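Aerobactin synthase IucC (Klebsiella pneumoniae, PDB 6CN7) probably catalyses the ATP-dependent attachment of a second N-acetyl-N-hydroxylysine to N-citryl-N-acetyl-N-hydroxylysine, yielding aerobactin, a siderophore for iron uptake. Local coordinates at residues Q14-M19 with Q77-Q82; A21-E26 with N546-T551; E26-A31 with K84-M89. The protein carries 5 engineered substitutions. All coordinates share one frame; numbering follows the deposited sequence.

How the interactions relate
Starting from the N terminus, helix 4-25 supplies the first partner of two contacts, and its trailing loop supplies that of the third. Interaction 1 brings helix 76-87 back beside it, closing a loop that holds the four-stranded antiparallel sheet. Interaction 2 spans some 520 residues, bringing segment 546-551, late in the chain, to the last turns of helix 4-25. Interaction 3 joins the exit of that helix to the end of helix 76-87; both of its segments lie between the partners of interaction 2, whereas interaction 1 alternates with each of the others. Interactions 2 and 3 share E26 and have centres about 8 Å apart, so near and distant sequence meet around one helix end.

Interaction 1 (Q14-M19 with Q77-Q82); sequences QLVAKM and QTLLMQ
V16 and L79 mark the place where helices 4-25 and 76-87 run side by side, their CA atoms 7.1 Å apart; the axes of the two short segments approach to 10.2 Å, with N-to-C directions only 30° apart. This is near-parallel packing of two helices beside an antiparallel sheet; the four strands follow the first helix and precede the second, and W48 of strand 46-54 touches both V16 and L79. The 176 Å² buried between the segments is essentially apolar and depends chiefly on L79, which points at the first helix, as M19 points at the second. These two side chains reach toward each other tip to tip. L79 CG stands anti to its backbone N (chi1 174°), directed at the first helix, and methyl CD2 settles inside the bend of M19. That bend arises at chi3 (67°), which turns the terminal methyl back rather than leaving the thioether extended. CD2 of L79 consequently meets M19 at CB (3.7 Å) and SD (3.8 Å) as well as at its end. V16 is a flanking neighbour, its CG1 lying 4.2 Å from L79 CD2 as the two side chains pass at a slant. Beyond the pair, L83 also packs on M19, and L105 of helix 91-114 covers L15. The tightest approach is methyl to methyl, with M19 CE 3.5 Å from L79 CD2.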
loop_
_atom_site.group_PDB
_atom_site.type_symbol
_atom_site.label_atom_id
_atom_site.label_comp_id
_atom_site.label_asym_id
_atom_site.label_seq_id
_atom_site.Cartn_x
_atom_site.Cartn_y
_atom_site.Cartn_z
ATOM N N GLN A 14 9.827 -25.318 -15.150
ATOM C CA GLN A 14 10.600 -25.539 -13.933
ATOM C C GLN A 14 9.696 -25.535 -12.706
ATOM O O GLN A 14 9.864 -26.357 -11.798
ATOM C CB GLN A 14 11.691 -24.477 -13.799
ATOM C CG GLN A 14 12.713 -24.471 -14.932
ATOM C CD GLN A 14 13.667 -25.647 -14.883
ATOM O OE1 GLN A 14 13.643 -26.514 -15.755
ATOM N NE2 GLN A 14 14.523 -25.678 -13.869
ATOM N N LEU A 15 8.727 -24.618 -12.658
ATOM C CA LEU A 15 7.867 -24.530 -11.485
ATOM C C LEU A 15 6.914 -25.717 -11.406
ATOM O O LEU A 15 6.701 -26.277 -10.323
ATOM C CB LEU A 15 7.089 -23.210 -11.495
ATOM C CG LEU A 15 6.158 -22.987 -10.298
ATOM C CD1 LEU A 15 6.908 -23.129 -8.980
ATOM C CD2 LEU A 15 5.492 -21.620 -10.377
ATOM N N VAL A 16 6.326 -26.117 -12.537
ATOM C CA VAL A 16 5.459 -27.294 -12.545
ATOM C C VAL A 16 6.226 -28.514 -12.050
ATOM O O VAL A 16 5.729 -29.289 -11.225
ATOM C CB VAL A 16 4.878 -27.524 -13.954
ATOM C CG1 VAL A 16 4.208 -28.897 -14.057
ATOM C CG2 VAL A 16 3.877 -26.429 -14.295
ATOM N N ALA A 17 7.449 -28.702 -12.549
ATOM C CA ALA A 17 8.254 -29.842 -12.119
ATOM C C ALA A 17 8.556 -29.769 -10.628
ATOM O O ALA A 17 8.505 -30.788 -9.928
ATOM C CB ALA A 17 9.550 -29.902 -12.928
ATOM N N LYS A 18 8.870 -28.575 -10.124
ATOM C CA LYS A 18 9.110 -28.424 -8.692
ATOM C C LYS A 18 7.859 -28.763 -7.891
ATOM O O LYS A 18 7.937 -29.453 -6.869
ATOM C CB LYS A 18 9.578 -27.001 -8.385
ATOM C CG LYS A 18 9.913 -26.763 -6.919
ATOM C CD LYS A 18 10.318 -25.323 -6.652
ATOM C CE LYS A 18 10.496 -25.079 -5.159
ATOM N NZ LYS A 18 10.914 -23.684 -4.852
ATOM N N MET A 19 6.694 -28.293 -8.346
ATOM C CA MET A 19 5.447 -28.572 -7.640
ATOM C C MET A 19 5.139 -30.065 -7.637
ATOM O O MET A 19 4.856 -30.648 -6.585
ATOM C CB MET A 19 4.297 -27.788 -8.279
ATOM C CG MET A 19 4.419 -26.278 -8.152
ATOM S SD MET A 19 3.232 -25.390 -9.188
ATOM C CE MET A 19 1.682 -25.843 -8.408
ATOM N N GLN A 77 -0.099 -22.083 -13.498
ATOM C CA GLN A 77 -1.476 -21.697 -13.219
ATOM C C GLN A 77 -2.432 -22.857 -13.471
ATOM O O GLN A 77 -3.346 -23.104 -12.673
ATOM C CB GLN A 77 -1.851 -20.487 -14.074
ATOM C CG GLN A 77 -3.254 -19.971 -13.840
ATOM C CD GLN A 77 -4.153 -20.150 -15.042
ATOM O OE1 GLN A 77 -4.132 -21.189 -15.697
ATOM N NE2 GLN A 77 -4.953 -19.131 -15.342
ATOM N N THR A 78 -2.232 -23.588 -14.569
ATOM C CA THR A 78 -3.094 -24.725 -14.874
ATOM C C THR A 78 -3.007 -25.783 -13.781
ATOM O O THR A 78 -4.031 -26.308 -13.327
ATOM C CB THR A 78 -2.708 -25.321 -16.230
ATOM O OG1 THR A 78 -2.679 -24.286 -17.220
ATOM C CG2 THR A 78 -3.709 -26.387 -16.654
ATOM N N LEU A 79 -1.788 -26.108 -13.345
ATOM C CA LEU A 79 -1.622 -27.120 -12.307
ATOM C C LEU A 79 -2.282 -26.685 -11.005
ATOM O O LEU A 79 -2.940 -27.489 -10.334
ATOM C CB LEU A 79 -0.137 -27.404 -12.082
ATOM C CG LEU A 79 0.191 -28.336 -10.911
ATOM C CD1 LEU A 79 -0.460 -29.702 -11.099
ATOM C CD2 LEU A 79 1.689 -28.473 -10.750
ATOM N N LEU A 80 -2.111 -25.416 -10.627
ATOM C CA LEU A 80 -2.732 -24.922 -9.403
ATOM C C LEU A 80 -4.244 -25.110 -9.441
ATOM O O LEU A 80 -4.851 -25.518 -8.445
ATOM C CB LEU A 80 -2.374 -23.450 -9.194
ATOM C CG LEU A 80 -2.938 -22.769 -7.942
ATOM C CD1 LEU A 80 -2.527 -23.505 -6.675
ATOM C CD2 LEU A 80 -2.481 -21.317 -7.881
ATOM N N MET A 81 -4.871 -24.825 -10.586
ATOM C CA MET A 81 -6.309 -25.047 -10.710
ATOM C C MET A 81 -6.656 -26.526 -10.602
ATOM O O MET A 81 -7.710 -26.878 -10.061
ATOM C CB MET A 81 -6.818 -24.474 -12.035
ATOM C CG MET A 81 -6.666 -22.964 -12.162
ATOM S SD MET A 81 -7.464 -22.052 -10.825
ATOM C CE MET A 81 -9.184 -22.481 -11.076
ATOM N N GLN A 82 -5.786 -27.406 -11.098
ATOM C CA GLN A 82 -6.019 -28.839 -10.962
ATOM C C GLN A 82 -5.876 -29.312 -9.522
ATOM O O GLN A 82 -6.387 -30.383 -9.182
ATOM C CB GLN A 82 -5.052 -29.617 -11.855
ATOM C CG GLN A 82 -5.221 -29.345 -13.343
ATOM C CD GLN A 82 -4.090 -29.923 -14.169
ATOM O OE1 GLN A 82 -3.099 -30.414 -13.630
ATOM N NE2 GLN A 82 -4.233 -29.869 -15.487
#

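Interaction 2 (A21-E26 with N546-T551); sequences AELEYE and NPVKLT
L23 is the residue through which the last turns of helix 4-25 touch V548 and L550, in a loop that arrives from more than 500 residues further along the chain. The walk begins at A21, whose carbonyl O accepts a bond from Y25 N and whose side chain packs on W59 and I62. E22 follows, its OE2 held in salt bridges by both K140 and R492, a pairing that would favour the charged carboxylate. L23 comes next; its side chain leaves the helix to one side, and its end reaches the loop. Its CG stands anti to the carbonyl carbon (chi1 -68°), and the branch ending in CD2 does the touching: this methyl lies 3.9 Å from V548 CG1 and 4.3 Å from L550 CD2. Since V548 CG1 and L550 CD2 are themselves 4.3 Å apart, the three methyls form a nearly equilateral triangle. V548 points at the helix; alternate residues of the loop thus share one leucine methyl, and the contact buries 90 Å². E24 looks elsewhere, bridging to R54, while Y25 packs on V488. E26, at the exit from the helix, adds a second carboxylate to K140. The apolar contact therefore sits on one flank of helix 4-25, with L83 and L87 of helix 76-87 adjoining L23 and V548 respectively, while other residues of this helix end meet helix 475-499 and strand 60-62.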
loop_
_atom_site.group_PDB
_atom_site.type_symbol
_atom_site.label_atom_id
_atom_site.label_comp_id
_atom_site.label_asym_id
_atom_site.label_seq_id
_atom_site.Cartn_x
_atom_site.Cartn_y
_atom_site.Cartn_z
ATOM N N ALA A 21 7.089 -32.676 -8.118
ATOM C CA ALA A 21 8.066 -33.506 -7.423
ATOM C C ALA A 21 7.914 -33.401 -5.911
ATOM O O ALA A 21 7.979 -34.414 -5.207
ATOM C CB ALA A 21 9.481 -33.116 -7.846
ATOM N N GLU A 22 7.710 -32.189 -5.390
ATOM C CA GLU A 22 7.629 -32.021 -3.943
ATOM C C GLU A 22 6.303 -32.544 -3.399
ATOM O O GLU A 22 6.271 -33.190 -2.345
ATOM C CB GLU A 22 7.825 -30.549 -3.573
ATOM C CG GLU A 22 8.032 -30.297 -2.078
ATOM C CD GLU A 22 9.344 -30.856 -1.559
ATOM O OE1 GLU A 22 10.300 -30.973 -2.352
ATOM O OE2 GLU A 22 9.418 -31.177 -0.356
ATOM N N LEU A 23 5.197 -32.280 -4.099
ATOM C CA LEU A 23 3.907 -32.791 -3.646
ATOM C C LEU A 23 3.844 -34.310 -3.734
ATOM O O LEU A 23 3.142 -34.945 -2.940
ATOM C CB LEU A 23 2.772 -32.166 -4.458
ATOM C CG LEU A 23 2.535 -30.669 -4.237
ATOM C CD1 LEU A 23 1.571 -30.127 -5.270
ATOM C CD2 LEU A 23 2.008 -30.402 -2.836
ATOM N N GLU A 24 4.563 -34.910 -4.687
ATOM C CA GLU A 24 4.630 -36.368 -4.749
ATOM C C GLU A 24 5.486 -36.916 -3.615
ATOM O O GLU A 24 5.197 -37.986 -3.067
ATOM C CB GLU A 24 5.180 -36.809 -6.107
ATOM C CG GLU A 24 4.814 -38.241 -6.511
ATOM C CD GLU A 24 5.824 -39.277 -6.042
ATOM O OE1 GLU A 24 6.872 -38.888 -5.475
ATOM O OE2 GLU A 24 5.571 -40.487 -6.246
ATOM N N TYR A 25 6.542 -36.189 -3.247
ATOM C CA TYR A 25 7.358 -36.582 -2.105
ATOM C C TYR A 25 6.577 -36.444 -0.804
ATOM O O TYR A 25 6.748 -37.250 0.116
ATOM C CB TYR A 25 8.633 -35.742 -2.065
ATOM C CG TYR A 25 9.547 -36.086 -0.916
ATOM C CD1 TYR A 25 10.177 -37.318 -0.856
ATOM C CD2 TYR A 25 9.781 -35.178 0.108
ATOM C CE1 TYR A 25 11.012 -37.640 0.192
ATOM C CE2 TYR A 25 10.616 -35.493 1.162
ATOM C CZ TYR A 25 11.230 -36.726 1.198
ATOM O OH TYR A 25 12.064 -37.049 2.243
ATOM N N GLU A 26 5.719 -35.429 -0.710
ATOM C CA GLU A 26 4.841 -35.259 0.440
ATOM C C GLU A 26 3.654 -36.215 0.424
ATOM O O GLU A 26 2.849 -36.190 1.360
ATOM C CB GLU A 26 4.334 -33.816 0.503
ATOM C CG GLU A 26 5.399 -32.797 0.875
ATOM C CD GLU A 26 5.926 -32.993 2.284
ATOM O OE1 GLU A 26 5.224 -33.626 3.101
ATOM O OE2 GLU A 26 7.043 -32.516 2.575
ATOM N N ASN A 546 -0.764 -31.841 7.506
ATOM C CA ASN A 546 -1.602 -30.747 7.979
ATOM C C ASN A 546 -1.480 -29.602 6.980
ATOM O O ASN A 546 -0.482 -29.545 6.248
ATOM C CB ASN A 546 -1.181 -30.312 9.385
ATOM N N PRO A 547 -2.429 -28.637 6.957
ATOM C CA PRO A 547 -2.669 -27.854 5.730
ATOM C C PRO A 547 -1.431 -27.665 4.865
ATOM O O PRO A 547 -0.479 -26.989 5.265
ATOM C CB PRO A 547 -3.193 -26.511 6.262
ATOM C CG PRO A 547 -2.869 -26.499 7.719
ATOM C CD PRO A 547 -2.933 -27.928 8.145
ATOM N N VAL A 548 -1.438 -28.285 3.683
ATOM C CA VAL A 548 -0.264 -28.277 2.815
ATOM C C VAL A 548 0.146 -26.838 2.544
ATOM O O VAL A 548 -0.640 -26.039 2.020
ATOM C CB VAL A 548 -0.553 -29.041 1.518
ATOM C CG1 VAL A 548 0.624 -28.940 0.554
ATOM C CG2 VAL A 548 -0.862 -30.503 1.824
ATOM N N LYS A 549 1.384 -26.503 2.899
ATOM C CA LYS A 549 1.907 -25.155 2.725
ATOM C C LYS A 549 2.586 -25.048 1.363
ATOM O O LYS A 549 3.534 -25.788 1.077
ATOM C CB LYS A 549 2.889 -24.809 3.844
ATOM N N LEU A 550 2.099 -24.131 0.528
ATOM C CA LEU A 550 2.676 -23.896 -0.788
ATOM C C LEU A 550 3.564 -22.660 -0.845
ATOM O O LEU A 550 4.212 -22.432 -1.873
ATOM C CB LEU A 550 1.562 -23.758 -1.835
ATOM C CG LEU A 550 0.688 -24.988 -2.091
ATOM C CD1 LEU A 550 -0.416 -24.649 -3.078
ATOM C CD2 LEU A 550 1.512 -26.161 -2.602
ATOM N N THR A 551 3.620 -21.865 0.223
ATOM C CA THR A 551 4.370 -20.617 0.229
ATOM C C THR A 551 5.216 -20.526 1.492
ATOM O O THR A 551 4.890 -21.122 2.523
ATOM C CB THR A 551 3.428 -19.401 0.144
ATOM O OG1 THR A 551 2.453 -19.621 -0.882
ATOM C CG2 THR A 551 4.207 -18.130 -0.175
#

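Interaction 3 (E26-A31 with K84-M89); sequences EQVFHA and KPVLSM
V28 and V86 face each other with CA atoms 7.9 Å apart, where the irregular turn following helix 4-25 meets the weakly bonded final turn of helix 76-87, kinked at P85, whose N makes no bond to the turn before. Both valines point at the opposite segment. Each holds CG1 anti to its own backbone N (chi1 174° in V28), which sends the two CG1 methyls to a close apolar contact of 3.5 Å between V28 CG1 and V86 CG1, the side chains meeting obliquely. The same V28 CG1 also meets L87 CD2 at 4.1 Å, here with the side chains at about a right angle, so one methyl serves two successive residues of the helix end. Each helix ends in a Schellman motif. In the first, Q27 adopts positive phi (70°), and V28 N probably bonds to L23 O; V28, one position later, packs on L23 itself, the hydrophobic contact familiar from this motif. In the second, S88 has positive phi (59°), M89 N bonds to K84 O at 3.2 Å, and a weak bond joins S88 N to P85 O. Although partly exposed, the valine pair adjoins the antiparallel sheet: L43 of strand 38-43 touches V86 and also F29, a buried residue whose ring lies against L23, with CZ of F29 packed on L23 CB.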
loop_
_atom_site.group_PDB
_atom_site.type_symbol
_atom_site.label_atom_id
_atom_site.label_comp_id
_atom_site.label_asym_id
_atom_site.label_seq_id
_atom_site.Cartn_x
_atom_site.Cartn_y
_atom_site.Cartn_z
ATOM N N GLU A 26 5.719 -35.429 -0.710
ATOM C CA GLU A 26 4.841 -35.259 0.440
ATOM C C GLU A 26 3.654 -36.215 0.424
ATOM O O GLU A 26 2.849 -36.190 1.360
ATOM C CB GLU A 26 4.334 -33.816 0.503
ATOM C CG GLU A 26 5.399 -32.797 0.875
ATOM C CD GLU A 26 5.926 -32.993 2.284
ATOM O OE1 GLU A 26 5.224 -33.626 3.101
ATOM O OE2 GLU A 26 7.043 -32.516 2.575
ATOM N N GLN A 27 3.522 -37.041 -0.613
ATOM C CA GLN A 27 2.482 -38.060 -0.723
ATOM C C GLN A 27 1.092 -37.473 -0.935
ATOM O O GLN A 27 0.089 -38.157 -0.700
ATOM C CB GLN A 27 2.476 -38.986 0.499
ATOM C CG GLN A 27 3.712 -39.864 0.596
ATOM C CD GLN A 27 3.653 -40.832 1.758
ATOM O OE1 GLN A 27 3.067 -40.537 2.802
ATOM N NE2 GLN A 27 4.254 -42.003 1.580
ATOM N N VAL A 28 0.999 -36.217 -1.381
ATOM C CA VAL A 28 -0.284 -35.687 -1.833
ATOM C C VAL A 28 -0.837 -36.551 -2.957
ATOM O O VAL A 28 -2.054 -36.742 -3.070
ATOM C CB VAL A 28 -0.126 -34.215 -2.264
ATOM C CG1 VAL A 28 -1.422 -33.677 -2.868
ATOM C CG2 VAL A 28 0.302 -33.367 -1.074
ATOM N N PHE A 29 0.042 -37.075 -3.806
ATOM C CA PHE A 29 -0.319 -38.072 -4.802
ATOM C C PHE A 29 0.916 -38.919 -5.079
ATOM O O PHE A 29 2.027 -38.579 -4.666
ATOM C CB PHE A 29 -0.859 -37.419 -6.080
ATOM C CG PHE A 29 -0.151 -36.152 -6.465
ATOM C CD1 PHE A 29 1.179 -36.177 -6.848
ATOM C CD2 PHE A 29 -0.818 -34.937 -6.460
ATOM C CE1 PHE A 29 1.832 -35.013 -7.206
ATOM C CE2 PHE A 29 -0.169 -33.771 -6.818
ATOM C CZ PHE A 29 1.156 -33.809 -7.191
ATOM N N HIS A 30 0.716 -40.034 -5.780
ATOM C CA HIS A 30 1.776 -41.007 -6.016
ATOM C C HIS A 30 1.988 -41.191 -7.511
ATOM O O HIS A 30 1.042 -41.497 -8.246
ATOM C CB HIS A 30 1.443 -42.350 -5.363
ATOM C CG HIS A 30 1.374 -42.295 -3.868
ATOM N ND1 HIS A 30 0.262 -41.843 -3.189
ATOM C CD2 HIS A 30 2.281 -42.630 -2.921
ATOM C CE1 HIS A 30 0.486 -41.907 -1.889
ATOM N NE2 HIS A 30 1.705 -42.380 -1.700
ATOM N N ALA A 31 3.232 -41.019 -7.951
ATOM C CA ALA A 31 3.571 -41.187 -9.357
ATOM C C ALA A 31 3.663 -42.669 -9.693
ATOM O O ALA A 31 4.301 -43.440 -8.972
ATOM C CB ALA A 31 4.893 -40.495 -9.677
ATOM N N LYS A 84 -7.011 -27.591 -6.831
ATOM C CA LYS A 84 -8.093 -27.100 -5.981
ATOM C C LYS A 84 -8.912 -28.228 -5.370
ATOM O O LYS A 84 -9.164 -28.188 -4.153
ATOM C CB LYS A 84 -8.983 -26.139 -6.781
ATOM C CG LYS A 84 -10.090 -25.487 -5.968
ATOM C CD LYS A 84 -10.884 -24.517 -6.825
ATOM C CE LYS A 84 -12.056 -23.912 -6.073
ATOM N NZ LYS A 84 -12.802 -22.959 -6.938
ATOM N N PRO A 85 -9.341 -29.250 -6.117
ATOM C CA PRO A 85 -10.040 -30.368 -5.459
ATOM C C PRO A 85 -9.122 -31.195 -4.581
ATOM O O PRO A 85 -9.535 -31.653 -3.509
ATOM C CB PRO A 85 -10.588 -31.191 -6.636
ATOM C CG PRO A 85 -10.396 -30.340 -7.860
ATOM C CD PRO A 85 -9.235 -29.456 -7.570
ATOM N N VAL A 86 -7.875 -31.397 -5.011
ATOM C CA VAL A 86 -6.948 -32.241 -4.262
ATOM C C VAL A 86 -6.730 -31.678 -2.863
ATOM O O VAL A 86 -6.750 -32.413 -1.869
ATOM C CB VAL A 86 -5.618 -32.378 -5.026
ATOM C CG1 VAL A 86 -4.633 -33.243 -4.249
ATOM C CG2 VAL A 86 -5.862 -32.961 -6.414
ATOM N N LEU A 87 -6.520 -30.367 -2.766
ATOM C CA LEU A 87 -6.212 -29.720 -1.499
ATOM C C LEU A 87 -7.419 -29.043 -0.863
ATOM O O LEU A 87 -7.291 -28.484 0.231
ATOM C CB LEU A 87 -5.089 -28.695 -1.701
ATOM C CG LEU A 87 -3.767 -29.273 -2.220
ATOM C CD1 LEU A 87 -2.747 -28.168 -2.472
ATOM C CD2 LEU A 87 -3.205 -30.302 -1.250
ATOM N N SER A 88 -8.582 -29.083 -1.511
ATOM C CA SER A 88 -9.819 -28.553 -0.939
ATOM C C SER A 88 -9.676 -27.066 -0.612
ATOM O O SER A 88 -9.840 -26.629 0.528
ATOM C CB SER A 88 -10.220 -29.355 0.303
ATOM O OG SER A 88 -10.261 -30.743 0.022
ATOM N N MET A 89 -9.364 -26.290 -1.646
ATOM C CA MET A 89 -9.132 -24.861 -1.505
ATOM C C MET A 89 -10.390 -24.088 -1.872
ATOM O O MET A 89 -11.117 -24.464 -2.798
ATOM C CB MET A 89 -7.969 -24.406 -2.391
ATOM C CG MET A 89 -6.925 -25.485 -2.663
ATOM S SD MET A 89 -5.543 -24.900 -3.671
ATOM C CE MET A 89 -4.367 -24.486 -2.398
#